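Long-range contacts in CBS domain-containing protein (Listeria monocytogenes, PDB 6XNV), which binds the cyclic dinucleotide c-di-AMP through its paired CBS motifs and probably acts as a sensor or regulator that responds to this second messenger: residues Ala38-Gly43 with Leu97-Val102; Phe68-Leu73 with Phe128-Asp133; Ser30-Glu35 with Glu139-Arg144. All coordinates share one frame; numbering follows the deposited sequence.

Interaction 2 is the core contact: five touching residues, all buried, join the strands 70-73 and 128-132 of two different sheets through apolar atoms alone. Interactions 1 and 3 are only partly buried and lie on opposite sides of the chain's centre, about 20 Å apart between centres. Interaction 1 grips a loop glycine with a lysine and a glutamate side chain near the surface, whereas interaction 3 pairs backbones at the edge of a sheet. Interactions 2 and 3 share that sheet, since strands 128-132 and 138-143 are neighbours in it; interactions 1 and 2 share the other and touch where Leu42 packs on His71. All three reach the same c-di-AMP molecule.

Interaction 1. Residues Ala38-Gly43 with Leu97-Val102; sequences AHVQLG and LKVEDV. With 2BA ((2R,3R,3aS,5R,7aR,9R,10R,10aS,12R,14aR)-2,9-bis(6-amino-9H-purin-9-yl)octahydro-2H,7H-difuro[3,2-d:3',2'-j][1,3,7,9,2,8 ]tetraoxadiphosphacyclododecine-3,5,10,12-tetrol 5,12-dioxide), chain C.
Gly43, with more surface buried here than any other residue of the two segments, is gripped at both backbone polar atoms by side chains from 97-102. Its N donates to Glu100 OE1 at 2.9 Å, with an N-H...O angle of 155°, meeting the carboxylate on its syn side about 20° out of plane. Lys98 NZ reaches Gly43 O at 2.8 Å, in the carbonyl plane; the chain, bent at chi2 and chi3, brings NZ to a lone pair. The Val40 and Val99 side chains run past each other in opposite directions, with Val99 CG1 4.0 Å from Val40 CG2, while Val99 CG2 lies 3.6 Å from Gln41 O. In this CBS fold the contact seats the short, weakly bonded helix near 99-102 against the end of edge strand 40-41, with Ile74 of strand 70-75 also packing on Val99. The Leu42 side chain crosses that of Glu100 at roughly a right angle, CD2 lying 3.6 Å from Glu100 CB. At the other end of 38-43, Ala38 N donates to adenine N1 of c-di-AMP at 3.1 Å.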
loop_
_atom_site.group_PDB
_atom_site.type_symbol
_atom_site.label_atom_id
_atom_site.label_comp_id
_atom_site.label_asym_id
_atom_site.label_seq_id
_atom_site.Cartn_x
_atom_site.Cartn_y
_atom_site.Cartn_z
ATOM N N ALA A 38 -11.779 5.737 -4.799
ATOM C CA ALA A 38 -11.610 5.130 -6.109
ATOM C C ALA A 38 -11.951 3.647 -6.055
ATOM O O ALA A 38 -11.697 2.970 -5.055
ATOM C CB ALA A 38 -10.178 5.308 -6.615
ATOM N N HIS A 39 -12.522 3.146 -7.152
ATOM C CA HIS A 39 -12.906 1.745 -7.263
ATOM C C HIS A 39 -12.953 1.346 -8.724
ATOM O O HIS A 39 -13.101 2.185 -9.608
ATOM C CB HIS A 39 -14.274 1.490 -6.639
ATOM C CG HIS A 39 -15.360 2.306 -7.257
ATOM N ND1 HIS A 39 -15.535 3.644 -6.975
ATOM C CD2 HIS A 39 -16.313 1.982 -8.161
ATOM C CE1 HIS A 39 -16.563 4.104 -7.666
ATOM N NE2 HIS A 39 -17.054 3.115 -8.390
ATOM N N VAL A 40 -12.865 0.049 -8.976
ATOM C CA VAL A 40 -13.090 -0.467 -10.321
ATOM C C VAL A 40 -14.397 -1.224 -10.305
ATOM O O VAL A 40 -14.862 -1.691 -9.263
ATOM C CB VAL A 40 -11.960 -1.369 -10.845
ATOM C CG1 VAL A 40 -10.604 -0.766 -10.515
ATOM C CG2 VAL A 40 -12.079 -2.741 -10.247
ATOM N N GLN A 41 -14.987 -1.350 -11.484
ATOM C CA GLN A 41 -16.284 -1.977 -11.645
ATOM C C GLN A 41 -16.132 -3.417 -12.108
ATOM O O GLN A 41 -15.216 -3.751 -12.860
ATOM C CB GLN A 41 -17.125 -1.199 -12.653
ATOM C CG GLN A 41 -17.633 0.116 -12.106
ATOM C CD GLN A 41 -18.961 -0.048 -11.400
ATOM O OE1 GLN A 41 -19.828 -0.808 -11.849
ATOM N NE2 GLN A 41 -19.126 0.644 -10.279
ATOM N N LEU A 42 -17.062 -4.252 -11.663
ATOM C CA LEU A 42 -17.168 -5.635 -12.113
ATOM C C LEU A 42 -17.179 -5.725 -13.631
ATOM O O LEU A 42 -17.686 -4.840 -14.326
ATOM C CB LEU A 42 -18.455 -6.253 -11.587
ATOM C CG LEU A 42 -18.391 -7.035 -10.291
ATOM C CD1 LEU A 42 -19.721 -7.767 -10.101
ATOM C CD2 LEU A 42 -17.220 -7.998 -10.307
ATOM N N GLY A 43 -16.640 -6.826 -14.145
ATOM C CA GLY A 43 -16.672 -7.087 -15.564
ATOM C C GLY A 43 -15.542 -6.483 -16.359
ATOM O O GLY A 43 -15.243 -6.975 -17.453
ATOM N N LEU A 97 -8.666 -11.595 -18.732
ATOM C CA LEU A 97 -9.099 -11.815 -17.355
ATOM C C LEU A 97 -9.935 -10.640 -16.861
ATOM O O LEU A 97 -9.663 -9.478 -17.189
ATOM C CB LEU A 97 -7.897 -12.031 -16.436
ATOM C CG LEU A 97 -7.094 -13.306 -16.698
ATOM C CD1 LEU A 97 -5.637 -13.104 -16.354
ATOM C CD2 LEU A 97 -7.677 -14.471 -15.905
ATOM N N LYS A 98 -10.964 -10.959 -16.083
ATOM C CA LYS A 98 -11.853 -9.996 -15.450
ATOM C C LYS A 98 -11.392 -9.725 -14.020
ATOM O O LYS A 98 -10.725 -10.562 -13.406
ATOM C CB LYS A 98 -13.287 -10.530 -15.461
ATOM C CG LYS A 98 -13.725 -11.089 -16.805
ATOM C CD LYS A 98 -14.232 -9.974 -17.732
ATOM C CE LYS A 98 -15.542 -10.350 -18.436
ATOM N NZ LYS A 98 -16.373 -9.139 -18.761
ATOM N N VAL A 99 -11.750 -8.548 -13.485
ATOM C CA VAL A 99 -11.273 -8.211 -12.139
ATOM C C VAL A 99 -11.780 -9.229 -11.134
ATOM O O VAL A 99 -11.076 -9.586 -10.175
ATOM C CB VAL A 99 -11.663 -6.776 -11.724
ATOM C CG1 VAL A 99 -10.866 -5.772 -12.496
ATOM C CG2 VAL A 99 -13.146 -6.532 -11.884
ATOM N N GLU A 100 -12.990 -9.745 -11.366
ATOM C CA GLU A 100 -13.581 -10.727 -10.466
ATOM C C GLU A 100 -12.857 -12.069 -10.517
ATOM O O GLU A 100 -13.031 -12.885 -9.610
ATOM C CB GLU A 100 -15.073 -10.901 -10.792
ATOM C CG GLU A 100 -15.367 -11.287 -12.243
ATOM C CD GLU A 100 -15.772 -10.104 -13.154
ATOM O OE1 GLU A 100 -15.129 -9.017 -13.120
ATOM O OE2 GLU A 100 -16.743 -10.285 -13.937
ATOM N N ASP A 101 -12.029 -12.306 -11.537
ATOM C CA ASP A 101 -11.209 -13.521 -11.557
ATOM C C ASP A 101 -10.060 -13.458 -10.557
ATOM O O ASP A 101 -9.595 -14.502 -10.092
ATOM C CB ASP A 101 -10.620 -13.764 -12.955
ATOM C CG ASP A 101 -11.677 -14.063 -14.016
ATOM O OD1 ASP A 101 -12.739 -14.650 -13.685
ATOM O OD2 ASP A 101 -11.419 -13.696 -15.192
ATOM N N VAL A 102 -9.537 -12.270 -10.267
ATOM C CA VAL A 102 -8.378 -12.136 -9.387
ATOM C C VAL A 102 -8.678 -11.354 -8.115
ATOM O O VAL A 102 -7.911 -11.469 -7.148
ATOM C CB VAL A 102 -7.179 -11.500 -10.122
ATOM C CG1 VAL A 102 -7.013 -12.146 -11.481
ATOM C CG2 VAL A 102 -7.384 -10.003 -10.285
HETATM P P 2BA C . -4.394 5.734 4.396
HETATM O O1P 2BA C . -5.047 7.052 4.102
HETATM O O2P 2BA C . -4.558 5.115 5.770
HETATM O "O5'" 2BA C . -4.965 4.661 3.315
HETATM C "C5'" 2BA C . -4.887 3.269 3.594
HETATM C "C4'" 2BA C . -5.227 2.479 2.346
HETATM O "O4'" 2BA C . -6.641 2.582 2.110
HETATM C "C3'" 2BA C . -4.568 3.021 1.084
HETATM O "O3'" 2BA C . -3.298 2.428 0.904
HETATM C "C2'" 2BA C . -5.552 2.587 0.015
HETATM O "O2'" 2BA C . -5.482 1.188 -0.264
HETATM C "C1'" 2BA C . -6.886 2.701 0.706
HETATM N N9 2BA C . -7.445 4.034 0.437
HETATM C C8 2BA C . -7.358 5.111 1.238
HETATM N N7 2BA C . -7.990 6.183 0.691
HETATM C C5 2BA C . -8.484 5.783 -0.488
HETATM C C6 2BA C . -9.275 6.398 -1.569
HETATM N N6 2BA C . -9.676 7.694 -1.535
HETATM N N1 2BA C . -9.584 5.606 -2.617
HETATM C C2 2BA C . -9.208 4.324 -2.697
HETATM N N3 2BA C . -8.500 3.702 -1.752
HETATM C C4 2BA C . -8.117 4.369 -0.644
HETATM P P1 2BA C . -2.163 3.020 -0.052
HETATM O O1P1 2BA C . -2.689 3.408 -1.416
HETATM O O2P1 2BA C . -1.065 2.033 0.123
HETATM O "O5'1" 2BA C . -1.823 4.371 0.763
HETATM C "C5'1" 2BA C . -1.002 4.313 1.930
HETATM C "C4'1" 2BA C . -0.944 5.699 2.576
HETATM O "O4'1" 2BA C . -0.324 6.673 1.711
HETATM C "C3'1" 2BA C . -2.332 6.247 2.848
HETATM O "O3'1" 2BA C . -2.821 5.761 4.087
HETATM C "C2'1" 2BA C . -2.131 7.752 2.818
HETATM O "O2'1" 2BA C . -1.893 8.225 4.162
HETATM C "C1'1" 2BA C . -0.907 7.953 1.914
HETATM N N91 2BA C . -1.467 8.430 0.654
HETATM C C81 2BA C . -1.589 7.748 -0.501
HETATM N N71 2BA C . -2.221 8.527 -1.432
HETATM C C51 2BA C . -2.504 9.717 -0.875
HETATM C C61 2BA C . -3.157 10.984 -1.262
HETATM N N61 2BA C . -3.653 11.199 -2.498
HETATM N N11 2BA C . -3.245 11.964 -0.340
HETATM C C21 2BA C . -2.780 11.818 0.901
HETATM N N31 2BA C . -2.172 10.700 1.319
HETATM C C41 2BA C . -2.009 9.634 0.500
#

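Interaction 2. Residues Phe68-Leu73 with Phe128-Asp133; sequences FKLHGL and FVCVVD. With 2BA ((2R,3R,3aS,5R,7aR,9R,10R,10aS,12R,14aR)-2,9-bis(6-amino-9H-purin-9-yl)octahydro-2H,7H-difuro[3,2-d:3',2'-j][1,3,7,9,2,8 ]tetraoxadiphosphacyclododecine-3,5,10,12-tetrol 5,12-dioxide), chain C.
Leu70 extends its CG away from the backbone N (chi1 175°), which carries CD2 across to Cys130 and Val132, while Phe128 takes a chi1 of 74° that sets CG between its backbone N and carbonyl carbon and leaves the ring lying between Leu73 and the ligand. Leu70 CD2 sits 3.6 Å from Cys130 CB and 3.8 Å from Val132 CG1, so one methyl bridges two residues on the same side of strand 128-132. Leu73 does likewise farther along: its CD2 approaches Phe128 CZ obliquely at 3.9 Å and also packs at 3.9 Å from Cys130 SG. That sulfur in turn lies at the edge of the Phe128 ring, in its plane. The strand axes run antiparallel (177°) but 9.8 Å apart, a spacing that fits side-chain packing between two sheets rather than backbone pairing. Val60 and Pro62 of strand 60-64 add to the same apolar layer. On its ligand side, Phe128 CD1 comes within 3.0 Å of the ribose O4' of c-di-AMP. With every cross-segment contact apolar, the contact between 68-73 and 128-133 rests on close fit and burial, and Phe128 links this hydrophobic layer directly to the nucleotide pocket.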
loop_
_atom_site.group_PDB
_atom_site.type_symbol
_atom_site.label_atom_id
_atom_site.label_comp_id
_atom_site.label_asym_id
_atom_site.label_seq_id
_atom_site.Cartn_x
_atom_site.Cartn_y
_atom_site.Cartn_z
ATOM N N PHE A 68 -23.573 -0.468 -6.792
ATOM C CA PHE A 68 -22.740 -0.083 -5.664
ATOM C C PHE A 68 -22.630 -1.186 -4.625
ATOM O O PHE A 68 -22.341 -0.909 -3.458
ATOM C CB PHE A 68 -23.238 1.216 -5.010
ATOM C CG PHE A 68 -22.378 2.402 -5.307
ATOM C CD1 PHE A 68 -21.991 2.674 -6.611
ATOM C CD2 PHE A 68 -21.939 3.246 -4.279
ATOM C CE1 PHE A 68 -21.186 3.767 -6.900
ATOM C CE2 PHE A 68 -21.136 4.341 -4.555
ATOM C CZ PHE A 68 -20.753 4.605 -5.874
ATOM N N LYS A 69 -22.869 -2.437 -5.001
ATOM C CA LYS A 69 -22.604 -3.524 -4.075
ATOM C C LYS A 69 -21.110 -3.809 -4.042
ATOM O O LYS A 69 -20.429 -3.765 -5.078
ATOM C CB LYS A 69 -23.372 -4.782 -4.462
ATOM C CG LYS A 69 -23.387 -5.850 -3.373
ATOM C CD LYS A 69 -23.727 -7.250 -3.930
ATOM C CE LYS A 69 -23.164 -8.360 -3.049
ATOM N NZ LYS A 69 -24.258 -9.155 -2.450
ATOM N N LEU A 70 -20.597 -4.094 -2.849
ATOM C CA LEU A 70 -19.184 -4.409 -2.678
ATOM C C LEU A 70 -18.946 -5.880 -2.984
ATOM O O LEU A 70 -19.615 -6.746 -2.419
ATOM C CB LEU A 70 -18.723 -4.089 -1.260
ATOM C CG LEU A 70 -17.289 -4.477 -0.922
ATOM C CD1 LEU A 70 -16.308 -3.675 -1.772
ATOM C CD2 LEU A 70 -17.058 -4.240 0.579
ATOM N N HIS A 71 -17.995 -6.159 -3.873
ATOM C CA HIS A 71 -17.678 -7.538 -4.210
ATOM C C HIS A 71 -16.264 -7.960 -3.886
ATOM O O HIS A 71 -16.041 -9.157 -3.682
ATOM C CB HIS A 71 -17.908 -7.800 -5.696
ATOM C CG HIS A 71 -19.348 -7.864 -6.068
ATOM N ND1 HIS A 71 -20.037 -9.052 -6.167
ATOM C CD2 HIS A 71 -20.241 -6.883 -6.339
ATOM C CE1 HIS A 71 -21.290 -8.802 -6.508
ATOM N NE2 HIS A 71 -21.439 -7.494 -6.621
ATOM N N GLY A 72 -15.299 -7.039 -3.870
ATOM C CA GLY A 72 -13.922 -7.475 -3.717
ATOM C C GLY A 72 -12.993 -6.312 -3.443
ATOM O O GLY A 72 -13.413 -5.153 -3.342
ATOM N N LEU A 73 -11.709 -6.649 -3.301
ATOM C CA LEU A 73 -10.619 -5.683 -3.302
ATOM C C LEU A 73 -9.592 -6.119 -4.345
ATOM O O LEU A 73 -9.322 -7.314 -4.496
ATOM C CB LEU A 73 -9.962 -5.575 -1.910
ATOM C CG LEU A 73 -10.843 -5.495 -0.649
ATOM C CD1 LEU A 73 -10.015 -5.726 0.632
ATOM C CD2 LEU A 73 -11.585 -4.158 -0.576
ATOM N N PHE A 128 -7.164 -0.540 5.595
ATOM C CA PHE A 128 -8.483 0.074 5.583
ATOM C C PHE A 128 -9.516 -1.034 5.597
ATOM O O PHE A 128 -9.231 -2.169 5.192
ATOM C CB PHE A 128 -8.692 0.967 4.359
ATOM C CG PHE A 128 -8.901 0.195 3.067
ATOM C CD1 PHE A 128 -7.814 -0.203 2.287
ATOM C CD2 PHE A 128 -10.181 -0.139 2.639
ATOM C CE1 PHE A 128 -8.000 -0.885 1.098
ATOM C CE2 PHE A 128 -10.374 -0.854 1.467
ATOM C CZ PHE A 128 -9.284 -1.222 0.688
ATOM N N VAL A 129 -10.734 -0.676 6.026
ATOM C CA VAL A 129 -11.869 -1.592 6.064
ATOM C C VAL A 129 -13.093 -0.901 5.482
ATOM O O VAL A 129 -13.446 0.211 5.892
ATOM C CB VAL A 129 -12.177 -2.086 7.487
ATOM C CG1 VAL A 129 -13.436 -2.965 7.458
ATOM C CG2 VAL A 129 -10.973 -2.850 8.051
ATOM N N CYS A 130 -13.747 -1.573 4.543
ATOM C CA CYS A 130 -14.976 -1.060 3.964
ATOM C C CYS A 130 -16.123 -1.086 4.981
ATOM O O CYS A 130 -16.223 -1.984 5.824
ATOM C CB CYS A 130 -15.337 -1.881 2.723
ATOM S SG CYS A 130 -14.085 -1.821 1.384
ATOM N N VAL A 131 -17.006 -0.100 4.902
ATOM C CA VAL A 131 -18.255 -0.126 5.651
ATOM C C VAL A 131 -19.382 -0.269 4.643
ATOM O O VAL A 131 -19.368 0.378 3.592
ATOM C CB VAL A 131 -18.415 1.122 6.533
ATOM C CG1 VAL A 131 -18.093 2.303 5.746
ATOM C CG2 VAL A 131 -19.849 1.246 7.067
ATOM N N VAL A 132 -20.316 -1.166 4.931
ATOM C CA VAL A 132 -21.430 -1.453 4.045
ATOM C C VAL A 132 -22.714 -1.350 4.848
ATOM O O VAL A 132 -22.696 -1.344 6.081
ATOM C CB VAL A 132 -21.310 -2.849 3.401
ATOM C CG1 VAL A 132 -19.979 -2.975 2.686
ATOM C CG2 VAL A 132 -21.423 -3.902 4.467
ATOM N N ASP A 133 -23.838 -1.253 4.132
ATOM C CA ASP A 133 -25.135 -1.357 4.785
ATOM C C ASP A 133 -25.555 -2.824 4.793
ATOM O O ASP A 133 -24.775 -3.713 4.443
ATOM C CB ASP A 133 -26.167 -0.409 4.154
ATOM C CG ASP A 133 -26.520 -0.737 2.693
ATOM O OD1 ASP A 133 -26.246 -1.852 2.201
ATOM O OD2 ASP A 133 -27.108 0.154 2.034
HETATM P P 2BA C . -4.394 5.734 4.396
HETATM O O1P 2BA C . -5.047 7.052 4.102
HETATM O O2P 2BA C . -4.558 5.115 5.770
HETATM O "O5'" 2BA C . -4.965 4.661 3.315
HETATM C "C5'" 2BA C . -4.887 3.269 3.594
HETATM C "C4'" 2BA C . -5.227 2.479 2.346
HETATM O "O4'" 2BA C . -6.641 2.582 2.110
HETATM C "C3'" 2BA C . -4.568 3.021 1.084
HETATM O "O3'" 2BA C . -3.298 2.428 0.904
HETATM C "C2'" 2BA C . -5.552 2.587 0.015
HETATM O "O2'" 2BA C . -5.482 1.188 -0.264
HETATM C "C1'" 2BA C . -6.886 2.701 0.706
HETATM N N9 2BA C . -7.445 4.034 0.437
HETATM C C8 2BA C . -7.358 5.111 1.238
HETATM N N7 2BA C . -7.990 6.183 0.691
HETATM C C5 2BA C . -8.484 5.783 -0.488
HETATM C C6 2BA C . -9.275 6.398 -1.569
HETATM N N6 2BA C . -9.676 7.694 -1.535
HETATM N N1 2BA C . -9.584 5.606 -2.617
HETATM C C2 2BA C . -9.208 4.324 -2.697
HETATM N N3 2BA C . -8.500 3.702 -1.752
HETATM C C4 2BA C . -8.117 4.369 -0.644
HETATM P P1 2BA C . -2.163 3.020 -0.052
HETATM O O1P1 2BA C . -2.689 3.408 -1.416
HETATM O O2P1 2BA C . -1.065 2.033 0.123
HETATM O "O5'1" 2BA C . -1.823 4.371 0.763
HETATM C "C5'1" 2BA C . -1.002 4.313 1.930
HETATM C "C4'1" 2BA C . -0.944 5.699 2.576
HETATM O "O4'1" 2BA C . -0.324 6.673 1.711
HETATM C "C3'1" 2BA C . -2.332 6.247 2.848
HETATM O "O3'1" 2BA C . -2.821 5.761 4.087
HETATM C "C2'1" 2BA C . -2.131 7.752 2.818
HETATM O "O2'1" 2BA C . -1.893 8.225 4.162
HETATM C "C1'1" 2BA C . -0.907 7.953 1.914
HETATM N N91 2BA C . -1.467 8.430 0.654
HETATM C C81 2BA C . -1.589 7.748 -0.501
HETATM N N71 2BA C . -2.221 8.527 -1.432
HETATM C C51 2BA C . -2.504 9.717 -0.875
HETATM C C61 2BA C . -3.157 10.984 -1.262
HETATM N N61 2BA C . -3.653 11.199 -2.498
HETATM N N11 2BA C . -3.245 11.964 -0.340
HETATM C C21 2BA C . -2.780 11.818 0.901
HETATM N N31 2BA C . -2.172 10.700 1.319
HETATM C C41 2BA C . -2.009 9.634 0.500
#

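Interaction 3. Residues Ser30-Glu35 with Glu139-Arg144; sequences SMISAE and EGIVTR. With 2BA ((2R,3R,3aS,5R,7aR,9R,10R,10aS,12R,14aR)-2,9-bis(6-amino-9H-purin-9-yl)octahydro-2H,7H-difuro[3,2-d:3',2'-j][1,3,7,9,2,8 ]tetraoxadiphosphacyclododecine-3,5,10,12-tetrol 5,12-dioxide), chain C.
Gly140 lies in a classic beta bulge, where it and Glu139 both face Val131 of the adjoining strand, and the backbones come close here, with Gly140 CA within 3.1 Å of Ile32 O. Next to it, Ile32 and Ile141 form an antiparallel hydrogen-bonded pair. Ile32 N donates to Ile141 O at 2.9 Å, nearly along the C=O axis (161°), and Ile141 N returns a bond to Ile32 O at 3.1 Å, in the carbonyl plane and on a lone pair. At the bulge itself the pairing is weaker: Ala34 N to Glu139 O is a weak bond, with an N-H...O angle of 122°. Met31 has its CG anti to the backbone N (chi1 158°) and runs over the bulge, its SD 4.1 Å from Gly140 CA and its CE close to Glu139 O. On the sheet face that carries Ile32 and Ile141, these two side chains cross obliquely, their CG1 atoms 3.8 Å apart. From there Ile141 CD1 touches adenine C8 of c-di-AMP at 3.7 Å, and Thr143 CB lies 3.3 Å from phosphate oxygen O2P. Arg144, which follows the strand, forms a salt bridge through NH2 with a phosphate of another c-di-AMP molecule. The arrangement is that of an N-terminal strand, 32-33, paired antiparallel with 138-143 as the outermost strand of a CBS sheet, where Ile141 and Thr143 of the inner strand here line the c-di-AMP site.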
loop_
_atom_site.group_PDB
_atom_site.type_symbol
_atom_site.label_atom_id
_atom_site.label_comp_id
_atom_site.label_asym_id
_atom_site.label_seq_id
_atom_site.Cartn_x
_atom_site.Cartn_y
_atom_site.Cartn_z
ATOM N N SER A 30 -15.420 10.031 10.915
ATOM C CA SER A 30 -14.194 10.175 10.149
ATOM C C SER A 30 -14.108 9.242 8.943
ATOM O O SER A 30 -13.090 9.249 8.246
ATOM C CB SER A 30 -13.011 9.939 11.073
ATOM O OG SER A 30 -12.746 8.542 11.117
ATOM N N MET A 31 -15.136 8.433 8.697
ATOM C CA MET A 31 -15.181 7.577 7.519
ATOM C C MET A 31 -15.020 8.393 6.242
ATOM O O MET A 31 -15.534 9.510 6.127
ATOM C CB MET A 31 -16.505 6.817 7.496
ATOM C CG MET A 31 -16.937 6.314 6.140
ATOM S SD MET A 31 -18.480 5.404 6.281
ATOM C CE MET A 31 -19.611 6.641 5.629
ATOM N N ILE A 32 -14.279 7.840 5.290
ATOM C CA ILE A 32 -14.150 8.444 3.967
ATOM C C ILE A 32 -15.396 8.088 3.171
ATOM O O ILE A 32 -15.649 6.910 2.900
ATOM C CB ILE A 32 -12.886 7.957 3.239
ATOM C CG1 ILE A 32 -11.687 7.868 4.193
ATOM C CG2 ILE A 32 -12.597 8.832 2.036
ATOM C CD1 ILE A 32 -10.994 9.210 4.477
ATOM N N SER A 33 -16.173 9.100 2.801
ATOM C CA SER A 33 -17.386 8.874 2.033
ATOM C C SER A 33 -17.080 8.170 0.711
ATOM O O SER A 33 -16.019 8.359 0.109
ATOM C CB SER A 33 -18.092 10.201 1.765
ATOM O OG SER A 33 -19.334 9.960 1.132
ATOM N N ALA A 34 -18.051 7.377 0.252
ATOM C CA ALA A 34 -17.863 6.558 -0.942
ATOM C C ALA A 34 -17.519 7.400 -2.162
ATOM O O ALA A 34 -16.697 6.992 -2.990
ATOM C CB ALA A 34 -19.120 5.727 -1.210
ATOM N N GLU A 35 -18.126 8.578 -2.297
ATOM C CA GLU A 35 -17.850 9.389 -3.476
ATOM C C GLU A 35 -16.390 9.829 -3.563
ATOM O O GLU A 35 -15.956 10.294 -4.628
ATOM C CB GLU A 35 -18.783 10.603 -3.500
ATOM C CG GLU A 35 -18.223 11.855 -2.872
ATOM C CD GLU A 35 -18.773 12.092 -1.482
ATOM O OE1 GLU A 35 -19.546 11.235 -1.003
ATOM O OE2 GLU A 35 -18.442 13.137 -0.876
ATOM N N GLU A 139 -20.570 1.990 1.526
ATOM C CA GLU A 139 -20.790 3.333 2.052
ATOM C C GLU A 139 -19.517 4.143 2.230
ATOM O O GLU A 139 -19.584 5.377 2.232
ATOM C CB GLU A 139 -21.539 3.265 3.390
ATOM C CG GLU A 139 -22.930 2.699 3.186
ATOM C CD GLU A 139 -23.941 3.204 4.178
ATOM O OE1 GLU A 139 -23.641 3.162 5.390
ATOM O OE2 GLU A 139 -25.031 3.650 3.736
ATOM N N GLY A 140 -18.368 3.500 2.342
ATOM C CA GLY A 140 -17.133 4.226 2.542
ATOM C C GLY A 140 -16.105 3.312 3.176
ATOM O O GLY A 140 -16.285 2.089 3.237
ATOM N N ILE A 141 -15.016 3.932 3.653
ATOM C CA ILE A 141 -13.945 3.170 4.279
ATOM C C ILE A 141 -13.443 3.869 5.539
ATOM O O ILE A 141 -13.652 5.067 5.751
ATOM C CB ILE A 141 -12.770 2.910 3.303
ATOM C CG1 ILE A 141 -12.006 4.214 3.027
ATOM C CG2 ILE A 141 -13.276 2.244 1.984
ATOM C CD1 ILE A 141 -10.818 4.058 2.084
ATOM N N VAL A 142 -12.784 3.082 6.381
ATOM C CA VAL A 142 -12.114 3.561 7.579
ATOM C C VAL A 142 -10.648 3.187 7.437
ATOM O O VAL A 142 -10.327 2.010 7.271
ATOM C CB VAL A 142 -12.722 2.944 8.849
ATOM C CG1 VAL A 142 -11.998 3.461 10.083
ATOM C CG2 VAL A 142 -14.221 3.233 8.910
ATOM N N THR A 143 -9.762 4.175 7.498
ATOM C CA THR A 143 -8.356 3.939 7.211
ATOM C C THR A 143 -7.526 4.043 8.481
ATOM O O THR A 143 -7.947 4.644 9.475
ATOM C CB THR A 143 -7.831 4.941 6.184
ATOM O OG1 THR A 143 -7.955 6.264 6.719
ATOM C CG2 THR A 143 -8.620 4.841 4.867
ATOM N N ARG A 144 -6.335 3.431 8.432
ATOM C CA ARG A 144 -5.370 3.582 9.512
ATOM C C ARG A 144 -5.085 5.040 9.778
ATOM O O ARG A 144 -4.885 5.434 10.933
ATOM C CB ARG A 144 -4.045 2.893 9.178
ATOM C CG ARG A 144 -4.034 1.426 9.321
ATOM C CD ARG A 144 -2.801 0.838 8.702
ATOM N NE ARG A 144 -2.702 -0.567 9.067
ATOM C CZ ARG A 144 -1.690 -1.359 8.743
ATOM N NH1 ARG A 144 -1.697 -2.617 9.154
ATOM N NH2 ARG A 144 -0.668 -0.892 8.023
HETATM P P 2BA C . -4.394 5.734 4.396
HETATM O O1P 2BA C . -5.047 7.052 4.102
HETATM O O2P 2BA C . -4.558 5.115 5.770
HETATM O "O5'" 2BA C . -4.965 4.661 3.315
HETATM C "C5'" 2BA C . -4.887 3.269 3.594
HETATM C "C4'" 2BA C . -5.227 2.479 2.346
HETATM O "O4'" 2BA C . -6.641 2.582 2.110
HETATM C "C3'" 2BA C . -4.568 3.021 1.084
HETATM O "O3'" 2BA C . -3.298 2.428 0.904
HETATM C "C2'" 2BA C . -5.552 2.587 0.015
HETATM O "O2'" 2BA C . -5.482 1.188 -0.264
HETATM C "C1'" 2BA C . -6.886 2.701 0.706
HETATM N N9 2BA C . -7.445 4.034 0.437
HETATM C C8 2BA C . -7.358 5.111 1.238
HETATM N N7 2BA C . -7.990 6.183 0.691
HETATM C C5 2BA C . -8.484 5.783 -0.488
HETATM C C6 2BA C . -9.275 6.398 -1.569
HETATM N N6 2BA C . -9.676 7.694 -1.535
HETATM N N1 2BA C . -9.584 5.606 -2.617
HETATM C C2 2BA C . -9.208 4.324 -2.697
HETATM N N3 2BA C . -8.500 3.702 -1.752
HETATM C C4 2BA C . -8.117 4.369 -0.644
HETATM P P1 2BA C . -2.163 3.020 -0.052
HETATM O O1P1 2BA C . -2.689 3.408 -1.416
HETATM O O2P1 2BA C . -1.065 2.033 0.123
HETATM O "O5'1" 2BA C . -1.823 4.371 0.763
HETATM C "C5'1" 2BA C . -1.002 4.313 1.930
HETATM C "C4'1" 2BA C . -0.944 5.699 2.576
HETATM O "O4'1" 2BA C . -0.324 6.673 1.711
HETATM C "C3'1" 2BA C . -2.332 6.247 2.848
HETATM O "O3'1" 2BA C . -2.821 5.761 4.087
HETATM C "C2'1" 2BA C . -2.131 7.752 2.818
HETATM O "O2'1" 2BA C . -1.893 8.225 4.162
HETATM C "C1'1" 2BA C . -0.907 7.953 1.914
HETATM N N91 2BA C . -1.467 8.430 0.654
HETATM C C81 2BA C . -1.589 7.748 -0.501
HETATM N N71 2BA C . -2.221 8.527 -1.432
HETATM C C51 2BA C . -2.504 9.717 -0.875
HETATM C C61 2BA C . -3.157 10.984 -1.262
HETATM N N61 2BA C . -3.653 11.199 -2.498
HETATM N N11 2BA C . -3.245 11.964 -0.340
HETATM C C21 2BA C . -2.780 11.818 0.901
HETATM N N31 2BA C . -2.172 10.700 1.319
HETATM C C41 2BA C . -2.009 9.634 0.500
#